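Coproheme decarboxylase (Thermus thermophilus, PDB 1VDH) catalyses the hydrogen peroxide-dependent decarboxylation of Fe-coproporphyrin III to heme b, the last step of coproporphyrin-dependent heme biosynthesis. Local coordinates at residues G14-F26 with A72-L86. Sequence-based numbering, arbitrary orientation.
Sequences GWHVLHDFRLLDF and ADLLFLNLRPGLDPL
Trp15 lays its indole beside Pro81 and crosses Leu79 at about a right angle, Trp15 CE3 being 3.8 Å from Leu79 CB. From His16 to Arg22 the strand pairs antiparallel with 74-80. The imidazole of His16 takes Gly82 over one face, with Gly82 CA 3.6 Å from the ring centroid, a CH-pi contact. Its CB meets Leu86 CD1, and its ND1 is hydrogen-bonded to Tyr109 OH. With an alanine here, the Tyr109 hydroxyl is likely to lose this partner and a gap to open over Gly82. Val17 sets CG1 against Leu77 and CG2 against Leu79. Leu18 CB packs on Leu86 CD2, at 3.9 Å. Leu77 CD1 sits over the His19 ring, 3.6 Å from its centroid, and His19 NE2 is hydrogen-bonded to Asp201 OD1. Asp20, on the sheet face of His16 and Leu18, offers its carboxylate to Arg22. Phe21 receives Leu75 CD1 over its ring face, 3.7 Å from the centroid. Its side chain is about 8 Å from that of Pro146, predicted to bind Fe-coproporphyrin III, so this sheet face probably looks toward that site. Arg22 grips Asp20 side-on in a salt bridge: Arg22 NE reaches Asp20 OD1 at 2.8 Å, and NH2 meets the syn lone pair of OD2. Arg22 O accepts from Asp73 N and Leu74 N, in a classic beta bulge. Beyond it, the anti lone pair of Asp73 OD1 takes Leu24 N at 2.8 Å. The pair lies in the curled antiparallel sheet of the chlorite dismutase-like fold, between strands 102-116 and 61-67, with helix 83-95 on the face bearing Leu18, Asp20 and Phe76.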
ATOM      1  N   GLY A  14     -27.789   4.158  16.433  1.00 11.73           N
ATOM      2  CA  GLY A  14     -28.111   5.510  16.846  1.00 10.87           C
ATOM      3  C   GLY A  14     -27.721   6.490  15.758  1.00  9.86           C
ATOM      4  O   GLY A  14     -27.973   6.249  14.574  1.00 10.27           O
ATOM      5  N   TRP A  15     -27.095   7.592  16.153  1.00 10.01           N
ATOM      6  CA  TRP A  15     -26.663   8.610  15.201  1.00  9.03           C
ATOM      7  C   TRP A  15     -25.615   8.091  14.223  1.00  8.23           C
ATOM      8  O   TRP A  15     -24.827   7.199  14.551  1.00  7.58           O
ATOM      9  CB  TRP A  15     -26.068   9.817  15.937  1.00 10.61           C
ATOM     10  CG  TRP A  15     -27.062  10.836  16.420  1.00 11.63           C
ATOM     11  CD1 TRP A  15     -28.367  10.977  16.026  1.00 14.52           C
ATOM     12  CD2 TRP A  15     -26.818  11.876  17.374  1.00 12.01           C
ATOM     13  NE1 TRP A  15     -28.945  12.046  16.675  1.00 13.74           N
ATOM     14  CE2 TRP A  15     -28.016  12.614  17.509  1.00 12.73           C
ATOM     15  CE3 TRP A  15     -25.699  12.258  18.132  1.00 12.34           C
ATOM     16  CZ2 TRP A  15     -28.129  13.709  18.373  1.00 12.73           C
ATOM     17  CZ3 TRP A  15     -25.811  13.348  18.991  1.00 11.42           C
ATOM     18  CH2 TRP A  15     -27.019  14.060  19.104  1.00  9.95           C
ATOM     19  N   HIS A  16     -25.634   8.643  13.013  1.00  8.88           N
ATOM     20  CA  HIS A  16     -24.664   8.299  11.981  1.00  7.10           C
ATOM     21  C   HIS A  16     -23.458   9.176  12.282  1.00  8.28           C
ATOM     22  O   HIS A  16     -23.605  10.285  12.790  1.00  6.08           O
ATOM     23  CB  HIS A  16     -25.221   8.594  10.592  1.00  6.80           C
ATOM     24  CG  HIS A  16     -26.330   7.673  10.190  1.00  7.50           C
ATOM     25  ND1 HIS A  16     -26.413   7.112   8.933  1.00  7.00           N
ATOM     26  CD2 HIS A  16     -27.391   7.200  10.886  1.00  6.46           C
ATOM     27  CE1 HIS A  16     -27.480   6.335   8.872  1.00  7.98           C
ATOM     28  NE2 HIS A  16     -28.090   6.370  10.043  1.00  7.82           N
ATOM     29  N   VAL A  17     -22.270   8.671  11.977  1.00  8.44           N
ATOM     30  CA  VAL A  17     -21.039   9.380  12.280  1.00  6.99           C
ATOM     31  C   VAL A  17     -20.098   9.527  11.094  1.00  7.90           C
ATOM     32  O   VAL A  17     -19.890   8.584  10.331  1.00  9.31           O
ATOM     33  CB  VAL A  17     -20.251   8.631  13.387  1.00  6.81           C
ATOM     34  CG1 VAL A  17     -19.106   9.483  13.893  1.00  3.95           C
ATOM     35  CG2 VAL A  17     -21.179   8.219  14.529  1.00  7.42           C
ATOM     36  N   LEU A  18     -19.509  10.709  10.964  1.00  6.98           N
ATOM     37  CA  LEU A  18     -18.542  10.950   9.907  1.00  7.98           C
ATOM     38  C   LEU A  18     -17.258  11.546  10.473  1.00  8.54           C
ATOM     39  O   LEU A  18     -17.285  12.575  11.155  1.00  8.53           O
ATOM     40  CB  LEU A  18     -19.093  11.883   8.823  1.00  8.19           C
ATOM     41  CG  LEU A  18     -18.062  12.286   7.755  1.00 12.03           C
ATOM     42  CD1 LEU A  18     -17.639  11.066   6.938  1.00 10.22           C
ATOM     43  CD2 LEU A  18     -18.632  13.362   6.839  1.00  9.46           C
ATOM     44  N   HIS A  19     -16.149  10.849  10.250  1.00  7.35           N
ATOM     45  CA  HIS A  19     -14.842  11.344  10.658  1.00  7.06           C
ATOM     46  C   HIS A  19     -14.263  11.897   9.368  1.00  6.60           C
ATOM     47  O   HIS A  19     -14.136  11.175   8.381  1.00  7.27           O
ATOM     48  CB  HIS A  19     -13.944  10.222  11.175  1.00  4.77           C
ATOM     49  CG  HIS A  19     -14.227   9.829  12.586  1.00  5.32           C
ATOM     50  ND1 HIS A  19     -15.280   9.008  12.931  1.00  4.91           N
ATOM     51  CD2 HIS A  19     -13.593  10.137  13.740  1.00  4.31           C
ATOM     52  CE1 HIS A  19     -15.278   8.826  14.238  1.00  5.30           C
ATOM     53  NE2 HIS A  19     -14.266   9.501  14.752  1.00  2.78           N
ATOM     54  N   ASP A  20     -13.938  13.181   9.370  1.00  7.30           N
ATOM     55  CA  ASP A  20     -13.392  13.825   8.187  1.00  7.38           C
ATOM     56  C   ASP A  20     -12.024  14.389   8.541  1.00  7.95           C
ATOM     57  O   ASP A  20     -11.925  15.450   9.162  1.00  7.14           O
ATOM     58  CB  ASP A  20     -14.352  14.939   7.729  1.00  8.92           C
ATOM     59  CG  ASP A  20     -13.953  15.577   6.399  1.00  9.26           C
ATOM     60  OD1 ASP A  20     -12.802  15.419   5.935  1.00  7.00           O
ATOM     61  OD2 ASP A  20     -14.812  16.266   5.816  1.00 10.89           O
ATOM     62  N   PHE A  21     -10.979  13.649   8.174  1.00  6.43           N
ATOM     63  CA  PHE A  21      -9.598  14.054   8.425  1.00  6.29           C
ATOM     64  C   PHE A  21      -9.020  14.775   7.218  1.00  5.98           C
ATOM     65  O   PHE A  21      -9.079  14.269   6.094  1.00  7.41           O
ATOM     66  CB  PHE A  21      -8.717  12.832   8.720  1.00  5.59           C
ATOM     67  CG  PHE A  21      -9.029  12.150  10.017  1.00  4.61           C
ATOM     68  CD1 PHE A  21      -8.463  12.598  11.205  1.00  5.90           C
ATOM     69  CD2 PHE A  21      -9.856  11.029  10.044  1.00  6.68           C
ATOM     70  CE1 PHE A  21      -8.706  11.941  12.402  1.00  6.31           C
ATOM     71  CE2 PHE A  21     -10.109  10.363  11.238  1.00  8.20           C
ATOM     72  CZ  PHE A  21      -9.534  10.817  12.420  1.00  7.18           C
ATOM     73  N   ARG A  22      -8.403  15.927   7.460  1.00  5.77           N
ATOM     74  CA  ARG A  22      -7.803  16.703   6.386  1.00  6.64           C
ATOM     75  C   ARG A  22      -6.428  17.222   6.774  1.00  7.21           C
ATOM     76  O   ARG A  22      -6.107  17.350   7.964  1.00  6.15           O
ATOM     77  CB  ARG A  22      -8.706  17.884   6.012  1.00  8.55           C
ATOM     78  CG  ARG A  22     -10.151  17.482   5.788  1.00  9.11           C
ATOM     79  CD  ARG A  22     -10.713  18.048   4.507  1.00  8.24           C
ATOM     80  NE  ARG A  22     -12.117  17.678   4.373  1.00  9.24           N
ATOM     81  CZ  ARG A  22     -12.908  18.059   3.379  1.00  7.49           C
ATOM     82  NH1 ARG A  22     -12.437  18.829   2.406  1.00  8.69           N
ATOM     83  NH2 ARG A  22     -14.178  17.684   3.376  1.00  6.81           N
ATOM     84  N   LEU A  23      -5.607  17.472   5.757  1.00  5.23           N
ATOM     85  CA  LEU A  23      -4.263  18.004   5.947  1.00  6.68           C
ATOM     86  C   LEU A  23      -4.276  19.462   5.514  1.00  7.33           C
ATOM     87  O   LEU A  23      -4.903  19.818   4.512  1.00  8.07           O
ATOM     88  CB  LEU A  23      -3.250  17.230   5.101  1.00  5.48           C
ATOM     89  CG  LEU A  23      -2.831  15.850   5.610  1.00  6.43           C
ATOM     90  CD1 LEU A  23      -2.092  15.123   4.503  1.00  7.65           C
ATOM     91  CD2 LEU A  23      -1.947  15.991   6.862  1.00  2.68           C
ATOM     92  N   LEU A  24      -3.587  20.306   6.271  1.00  7.86           N
ATOM     93  CA  LEU A  24      -3.525  21.724   5.952  1.00  7.52           C
ATOM     94  C   LEU A  24      -2.313  22.048   5.084  1.00  8.72           C
ATOM     95  O   LEU A  24      -1.204  21.578   5.340  1.00  9.80           O
ATOM     96  CB  LEU A  24      -3.477  22.550   7.241  1.00  8.10           C
ATOM     97  CG  LEU A  24      -3.277  24.064   7.088  1.00  7.67           C
ATOM     98  CD1 LEU A  24      -4.512  24.697   6.455  1.00  7.42           C
ATOM     99  CD2 LEU A  24      -2.993  24.686   8.449  1.00  7.03           C
ATOM    100  N   ASP A  25      -2.541  22.798   4.013  1.00 10.36           N
ATOM    101  CA  ASP A  25      -1.441  23.211   3.159  1.00 10.80           C
ATOM    102  C   ASP A  25      -0.905  24.468   3.851  1.00 10.53           C
ATOM    103  O   ASP A  25      -1.336  25.586   3.553  1.00  9.04           O
ATOM    104  CB  ASP A  25      -1.939  23.536   1.745  1.00 15.04           C
ATOM    105  CG  ASP A  25      -0.799  23.825   0.766  1.00 18.13           C
ATOM    106  OD1 ASP A  25       0.319  24.173   1.206  1.00 19.44           O
ATOM    107  OD2 ASP A  25      -1.027  23.709  -0.453  1.00 22.84           O
ATOM    108  N   PHE A  26      -0.004  24.262   4.811  1.00  9.60           N
ATOM    109  CA  PHE A  26       0.595  25.352   5.584  1.00 10.63           C
ATOM    110  C   PHE A  26       1.191  26.463   4.728  1.00 10.88           C
ATOM    111  O   PHE A  26       0.885  27.636   4.936  1.00 11.52           O
ATOM    112  CB  PHE A  26       1.672  24.816   6.538  1.00 10.70           C
ATOM    113  CG  PHE A  26       1.123  24.191   7.789  1.00 11.39           C
ATOM    114  CD1 PHE A  26       0.626  22.891   7.776  1.00 11.91           C
ATOM    115  CD2 PHE A  26       1.106  24.903   8.984  1.00 11.07           C
ATOM    116  CE1 PHE A  26       0.117  22.308   8.938  1.00 12.36           C
ATOM    117  CE2 PHE A  26       0.599  24.333  10.152  1.00 12.88           C
ATOM    118  CZ  PHE A  26       0.102  23.032  10.130  1.00 12.56           C
ATOM    119  N   ALA A  72      -2.899  13.437   9.468  1.00  5.53           N
ATOM    120  CA  ALA A  72      -3.955  14.446   9.358  1.00  5.46           C
ATOM    121  C   ALA A  72      -3.587  15.620  10.251  1.00  4.88           C
ATOM    122  O   ALA A  72      -2.825  15.452  11.192  1.00  5.84           O
ATOM    123  CB  ALA A  72      -5.297  13.869   9.800  1.00  4.27           C
ATOM    124  N   ASP A  73      -4.150  16.792   9.969  1.00  5.05           N
ATOM    125  CA  ASP A  73      -3.899  17.997  10.764  1.00  5.51           C
ATOM    126  C   ASP A  73      -5.175  18.440  11.473  1.00  6.57           C
ATOM    127  O   ASP A  73      -5.132  18.934  12.592  1.00  4.54           O
ATOM    128  CB  ASP A  73      -3.395  19.135   9.875  1.00  5.54           C
ATOM    129  CG  ASP A  73      -2.038  18.849   9.285  1.00  6.85           C
ATOM    130  OD1 ASP A  73      -1.767  19.305   8.154  1.00  4.87           O
ATOM    131  OD2 ASP A  73      -1.233  18.176   9.959  1.00  3.83           O
ATOM    132  N   LEU A  74      -6.310  18.276  10.801  1.00  7.51           N
ATOM    133  CA  LEU A  74      -7.593  18.648  11.377  1.00  6.65           C
ATOM    134  C   LEU A  74      -8.612  17.533  11.197  1.00  8.38           C
ATOM    135  O   LEU A  74      -8.681  16.899  10.141  1.00  8.81           O
ATOM    136  CB  LEU A  74      -8.125  19.939  10.733  1.00  8.65           C
ATOM    137  CG  LEU A  74      -7.427  21.273  11.037  1.00  8.17           C
ATOM    138  CD1 LEU A  74      -7.911  22.350  10.061  1.00  9.91           C
ATOM    139  CD2 LEU A  74      -7.701  21.699  12.475  1.00  9.23           C
ATOM    140  N   LEU A  75      -9.351  17.256  12.262  1.00  7.51           N
ATOM    141  CA  LEU A  75     -10.408  16.258  12.229  1.00  7.47           C
ATOM    142  C   LEU A  75     -11.724  16.996  12.410  1.00  8.38           C
ATOM    143  O   LEU A  75     -11.884  17.757  13.366  1.00  6.39           O
ATOM    144  CB  LEU A  75     -10.271  15.245  13.372  1.00  7.37           C
ATOM    145  CG  LEU A  75     -11.556  14.458  13.690  1.00  7.20           C
ATOM    146  CD1 LEU A  75     -12.000  13.633  12.475  1.00  7.59           C
ATOM    147  CD2 LEU A  75     -11.350  13.552  14.902  1.00  6.56           C
ATOM    148  N   PHE A  76     -12.641  16.793  11.469  1.00  7.23           N
ATOM    149  CA  PHE A  76     -13.968  17.385  11.548  1.00  6.79           C
ATOM    150  C   PHE A  76     -14.887  16.205  11.828  1.00  7.35           C
ATOM    151  O   PHE A  76     -15.144  15.380  10.949  1.00  8.03           O
ATOM    152  CB  PHE A  76     -14.348  18.070  10.233  1.00  6.55           C
ATOM    153  CG  PHE A  76     -13.458  19.221   9.875  1.00  6.73           C
ATOM    154  CD1 PHE A  76     -12.287  19.013   9.152  1.00  7.48           C
ATOM    155  CD2 PHE A  76     -13.782  20.514  10.270  1.00  7.82           C
ATOM    156  CE1 PHE A  76     -11.448  20.081   8.825  1.00  6.49           C
ATOM    157  CE2 PHE A  76     -12.953  21.590   9.949  1.00  6.69           C
ATOM    158  CZ  PHE A  76     -11.781  21.372   9.225  1.00  8.13           C
ATOM    159  N   LEU A  77     -15.311  16.090  13.083  1.00  7.95           N
ATOM    160  CA  LEU A  77     -16.179  15.004  13.513  1.00  7.87           C
ATOM    161  C   LEU A  77     -17.618  15.488  13.594  1.00  8.09           C
ATOM    162  O   LEU A  77     -17.902  16.498  14.240  1.00  7.66           O
ATOM    163  CB  LEU A  77     -15.726  14.476  14.882  1.00  5.80           C
ATOM    164  CG  LEU A  77     -16.603  13.411  15.562  1.00  8.09           C
ATOM    165  CD1 LEU A  77     -16.721  12.173  14.682  1.00  6.01           C
ATOM    166  CD2 LEU A  77     -16.014  13.037  16.922  1.00  6.83           C
ATOM    167  N   ASN A  78     -18.519  14.757  12.944  1.00  7.87           N
ATOM    168  CA  ASN A  78     -19.935  15.104  12.942  1.00  8.66           C
ATOM    169  C   ASN A  78     -20.825  13.888  13.115  1.00  9.06           C
ATOM    170  O   ASN A  78     -20.537  12.812  12.587  1.00  8.85           O
ATOM    171  CB  ASN A  78     -20.319  15.822  11.640  1.00  7.21           C
ATOM    172  CG  ASN A  78     -20.050  17.308  11.693  1.00  9.36           C
ATOM    173  OD1 ASN A  78     -20.808  18.063  12.303  1.00  9.48           O
ATOM    174  ND2 ASN A  78     -18.978  17.743  11.038  1.00  7.40           N
ATOM    175  N   LEU A  79     -21.885  14.060  13.900  1.00  8.26           N
ATOM    176  CA  LEU A  79     -22.862  13.004  14.143  1.00  8.14           C
ATOM    177  C   LEU A  79     -24.231  13.584  13.796  1.00  9.74           C
ATOM    178  O   LEU A  79     -24.521  14.730  14.139  1.00  8.94           O
ATOM    179  CB  LEU A  79     -22.838  12.541  15.606  1.00  7.70           C
ATOM    180  CG  LEU A  79     -21.653  11.676  16.051  1.00  9.27           C
ATOM    181  CD1 LEU A  79     -20.462  12.551  16.404  1.00  9.53           C
ATOM    182  CD2 LEU A  79     -22.055  10.823  17.254  1.00  9.22           C
ATOM    183  N   ARG A  80     -25.046  12.809  13.081  1.00  9.91           N
ATOM    184  CA  ARG A  80     -26.378  13.256  12.658  1.00 10.93           C
ATOM    185  C   ARG A  80     -27.342  12.069  12.660  1.00 12.13           C
ATOM    186  O   ARG A  80     -26.912  10.916  12.716  1.00 12.06           O
ATOM    187  CB  ARG A  80     -26.318  13.833  11.235  1.00  9.24           C
ATOM    188  CG  ARG A  80     -25.389  15.028  11.025  1.00  9.65           C
ATOM    189  CD  ARG A  80     -25.903  16.303  11.687  1.00  9.18           C
ATOM    190  NE  ARG A  80     -25.128  17.462  11.248  1.00  7.69           N
ATOM    191  CZ  ARG A  80     -23.983  17.865  11.794  1.00  8.94           C
ATOM    192  NH1 ARG A  80     -23.463  17.220  12.835  1.00  9.24           N
ATOM    193  NH2 ARG A  80     -23.311  18.867  11.242  1.00  8.42           N
ATOM    194  N   PRO A  81     -28.663  12.336  12.604  1.00 13.00           N
ATOM    195  CA  PRO A  81     -29.693  11.286  12.599  1.00 13.63           C
ATOM    196  C   PRO A  81     -29.710  10.419  11.329  1.00 14.55           C
ATOM    197  O   PRO A  81     -30.445   9.434  11.265  1.00 18.65           O
ATOM    198  CB  PRO A  81     -30.998  12.082  12.732  1.00 14.25           C
ATOM    199  CG  PRO A  81     -30.584  13.334  13.423  1.00 13.98           C
ATOM    200  CD  PRO A  81     -29.287  13.665  12.733  1.00 13.78           C
ATOM    201  N   GLY A  82     -28.902  10.781  10.334  1.00 13.11           N
ATOM    202  CA  GLY A  82     -28.854  10.012   9.095  1.00 10.81           C
ATOM    203  C   GLY A  82     -27.659  10.353   8.222  1.00  9.55           C
ATOM    204  O   GLY A  82     -26.848  11.208   8.588  1.00  9.35           O
ATOM    205  N   LEU A  83     -27.553   9.706   7.062  1.00  8.81           N
ATOM    206  CA  LEU A  83     -26.443   9.956   6.142  1.00  9.22           C
ATOM    207  C   LEU A  83     -26.553  11.291   5.410  1.00  9.91           C
ATOM    208  O   LEU A  83     -25.554  11.989   5.229  1.00  8.70           O
ATOM    209  CB  LEU A  83     -26.320   8.818   5.118  1.00 10.26           C
ATOM    210  CG  LEU A  83     -25.266   8.969   4.011  1.00  9.90           C
ATOM    211  CD1 LEU A  83     -23.868   9.138   4.597  1.00  9.40           C
ATOM    212  CD2 LEU A  83     -25.316   7.754   3.084  1.00 10.12           C
ATOM    213  N   ASP A  84     -27.769  11.655   5.012  1.00 10.92           N
ATOM    214  CA  ASP A  84     -27.990  12.900   4.281  1.00 12.91           C
ATOM    215  C   ASP A  84     -27.398  14.143   4.939  1.00 11.90           C
ATOM    216  O   ASP A  84     -26.706  14.914   4.276  1.00 12.01           O
ATOM    217  CB  ASP A  84     -29.479  13.083   3.961  1.00 14.66           C
ATOM    218  CG  ASP A  84     -29.983  12.067   2.949  1.00 16.29           C
ATOM    219  OD1 ASP A  84     -29.265  11.078   2.666  1.00 14.88           O
ATOM    220  OD2 ASP A  84     -31.097  12.261   2.428  1.00 16.85           O
ATOM    221  N   PRO A  85     -27.669  14.366   6.240  1.00 13.00           N
ATOM    222  CA  PRO A  85     -27.102  15.547   6.903  1.00 13.04           C
ATOM    223  C   PRO A  85     -25.568  15.494   6.934  1.00 13.12           C
ATOM    224  O   PRO A  85     -24.910  16.530   6.969  1.00 14.56           O
ATOM    225  CB  PRO A  85     -27.686  15.462   8.315  1.00 14.86           C
ATOM    226  CG  PRO A  85     -28.985  14.745   8.113  1.00 15.55           C
ATOM    227  CD  PRO A  85     -28.609  13.665   7.135  1.00 12.68           C
ATOM    228  N   LEU A  86     -25.000  14.288   6.923  1.00 11.93           N
ATOM    229  CA  LEU A  86     -23.540  14.136   6.932  1.00 11.16           C
ATOM    230  C   LEU A  86     -22.968  14.493   5.568  1.00 12.21           C
ATOM    231  O   LEU A  86     -21.960  15.196   5.471  1.00 12.32           O
ATOM    232  CB  LEU A  86     -23.134  12.713   7.316  1.00 10.66           C
ATOM    233  CG  LEU A  86     -23.396  12.326   8.773  1.00 10.38           C
ATOM    234  CD1 LEU A  86     -22.993  10.882   8.998  1.00  8.12           C
ATOM    235  CD2 LEU A  86     -22.628  13.254   9.701  1.00 10.19           C
TER
HETATM  236  O   HOH W   1       0.051  19.317   6.230  1.00 23.29           O